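Local coordinates for fatty-acid-binding protein 1 (Arabidopsis thaliana, PDB 4DOO) that binds fatty acids, preferably saturated ones, within a chalcone-isomerase fold and may take part in alpha-linolenic acid metabolism in the chloroplast, at residues Ser21-Gly26 against Ala49-Val54. Residues are numbered along the deposited sequence; the frame is centred on the assembly and turned at random.
Sequences SRRLLG and ADCDDV
At the open end of the antiparallel hairpin of strands 22-33 and 39-50, the second strand runs straight into helix 51-61. Arg23 and Ala49 are a hydrogen-bonded pair, Arg23 N reaching Ala49 O and Ala49 N reaching Arg23 O, both at 3.0 Å. Cys51 N gives a straight bond to Ser21 O (3.0 Å, 168° at the hydrogen), so one backbone bond past the last strand pair joins the loop before the first strand to the first residue of the helix. Asp50, paired with Arg22, is the helix N-cap: chi1 of 178° sets its carboxylate carbon anti to the backbone N, and OD1 accepts from Asp53 N at 2.9 Å through its anti lone pair, a role that suits a short acidic side chain. A water at a short 2.5 Å from Asp50 OD2 links that oxygen to Ser21 OG and, more loosely, to Arg22 NH2; Arg22 NH1 continues to Thr88. In the chalcone-isomerase fold this hairpin belongs to the large antiparallel sheet, and helix 189-202 packs on its other face. There Leu25 CD1 meets Ala49 CB at 3.6 Å, the small alanine letting the leucine lie close while it also touches Phe195 and Ala199.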
loop_
_atom_site.group_PDB
_atom_site.type_symbol
_atom_site.label_atom_id
_atom_site.label_comp_id
_atom_site.label_asym_id
_atom_site.label_seq_id
_atom_site.Cartn_x
_atom_site.Cartn_y
_atom_site.Cartn_z
ATOM N N SER A 21 14.285 -7.135 -6.785
ATOM C CA SER A 21 13.386 -8.199 -6.352
ATOM C C SER A 21 11.942 -7.756 -6.110
ATOM O O SER A 21 11.021 -8.575 -6.125
ATOM C CB SER A 21 13.945 -8.846 -5.080
ATOM O OG SER A 21 14.273 -7.861 -4.112
ATOM N N ARG A 22 11.748 -6.463 -5.892
ATOM C CA ARG A 22 10.415 -5.925 -5.629
ATOM C C ARG A 22 9.857 -5.243 -6.869
ATOM O O ARG A 22 10.312 -4.164 -7.247
ATOM C CB ARG A 22 10.494 -4.936 -4.472
ATOM C CG ARG A 22 9.178 -4.724 -3.780
ATOM C CD ARG A 22 9.396 -4.259 -2.371
ATOM N NE ARG A 22 10.302 -5.157 -1.663
ATOM C CZ ARG A 22 10.387 -5.233 -0.341
ATOM N NH1 ARG A 22 9.615 -4.463 0.416
ATOM N NH2 ARG A 22 11.245 -6.076 0.222
ATOM N N ARG A 23 8.858 -5.861 -7.495
ATOM C CA ARG A 23 8.293 -5.304 -8.722
ATOM C C ARG A 23 7.055 -4.435 -8.553
ATOM O O ARG A 23 6.141 -4.768 -7.801
ATOM C CB ARG A 23 7.949 -6.426 -9.701
ATOM C CG ARG A 23 9.089 -7.391 -9.971
ATOM C CD ARG A 23 10.334 -6.709 -10.525
ATOM N NE ARG A 23 11.451 -7.646 -10.622
ATOM C CZ ARG A 23 11.450 -8.734 -11.391
ATOM N NH1 ARG A 23 10.393 -9.025 -12.142
ATOM N NH2 ARG A 23 12.495 -9.554 -11.383
ATOM N N LEU A 24 7.027 -3.325 -9.282
ATOM C CA LEU A 24 5.880 -2.422 -9.255
ATOM C C LEU A 24 4.755 -3.128 -10.005
ATOM O O LEU A 24 4.910 -3.485 -11.182
ATOM C CB LEU A 24 6.215 -1.109 -9.964
ATOM C CG LEU A 24 5.083 -0.085 -10.070
ATOM C CD1 LEU A 24 4.649 0.347 -8.666
ATOM C CD2 LEU A 24 5.563 1.120 -10.887
ATOM N N LEU A 25 3.624 -3.324 -9.333
ATOM C CA LEU A 25 2.489 -4.005 -9.946
ATOM C C LEU A 25 1.283 -3.105 -10.204
ATOM O O LEU A 25 0.415 -3.424 -11.020
ATOM C CB LEU A 25 2.065 -5.188 -9.074
ATOM C CG LEU A 25 3.151 -6.221 -8.756
ATOM C CD1 LEU A 25 2.566 -7.297 -7.861
ATOM C CD2 LEU A 25 3.692 -6.836 -10.046
ATOM N N GLY A 26 1.218 -1.980 -9.508
ATOM C CA GLY A 26 0.096 -1.081 -9.707
ATOM C C GLY A 26 0.400 0.329 -9.250
ATOM O O GLY A 26 1.139 0.529 -8.289
ATOM N N ALA A 49 5.618 -5.736 -4.957
ATOM C CA ALA A 49 5.573 -7.046 -4.309
ATOM C C ALA A 49 6.812 -7.855 -4.701
ATOM O O ALA A 49 7.251 -7.812 -5.846
ATOM C CB ALA A 49 4.306 -7.793 -4.715
ATOM N N ASP A 50 7.373 -8.583 -3.740
ATOM C CA ASP A 50 8.553 -9.405 -3.988
ATOM C C ASP A 50 8.178 -10.558 -4.912
ATOM O O ASP A 50 7.260 -11.328 -4.623
ATOM C CB ASP A 50 9.107 -9.945 -2.664
ATOM C CG ASP A 50 10.312 -10.842 -2.861
ATOM O OD1 ASP A 50 10.132 -12.026 -3.218
ATOM O OD2 ASP A 50 11.445 -10.356 -2.672
ATOM N N CYS A 51 8.896 -10.669 -6.025
ATOM C CA CYS A 51 8.637 -11.700 -7.024
ATOM C C CYS A 51 8.668 -13.124 -6.502
ATOM O O CYS A 51 7.754 -13.904 -6.766
ATOM C CB CYS A 51 9.639 -11.577 -8.172
ATOM S SG CYS A 51 9.460 -10.060 -9.107
ATOM N N ASP A 52 9.725 -13.471 -5.774
ATOM C CA ASP A 52 9.845 -14.829 -5.251
ATOM C C ASP A 52 8.710 -15.188 -4.298
ATOM O O ASP A 52 8.194 -16.302 -4.337
ATOM C CB ASP A 52 11.188 -15.020 -4.541
ATOM C CG ASP A 52 12.374 -14.880 -5.483
ATOM O OD1 ASP A 52 12.321 -15.425 -6.605
ATOM O OD2 ASP A 52 13.367 -14.232 -5.090
ATOM N N ASP A 53 8.335 -14.248 -3.437
ATOM C CA ASP A 53 7.261 -14.474 -2.473
ATOM C C ASP A 53 5.937 -14.731 -3.184
ATOM O O ASP A 53 5.160 -15.602 -2.778
ATOM C CB ASP A 53 7.124 -13.268 -1.541
ATOM C CG ASP A 53 8.290 -13.137 -0.572
ATOM O OD1 ASP A 53 8.404 -12.077 0.074
ATOM O OD2 ASP A 53 9.087 -14.093 -0.449
ATOM N N VAL A 54 5.673 -13.967 -4.241
ATOM C CA VAL A 54 4.440 -14.148 -4.999
ATOM C C VAL A 54 4.466 -15.496 -5.714
ATOM O O VAL A 54 3.475 -16.225 -5.714
ATOM C CB VAL A 54 4.247 -13.020 -6.037
ATOM C CG1 VAL A 54 3.052 -13.323 -6.926
ATOM C CG2 VAL A 54 4.038 -11.698 -5.321
HETATM O O HOH W 1 12.157 -8.014 -2.236
#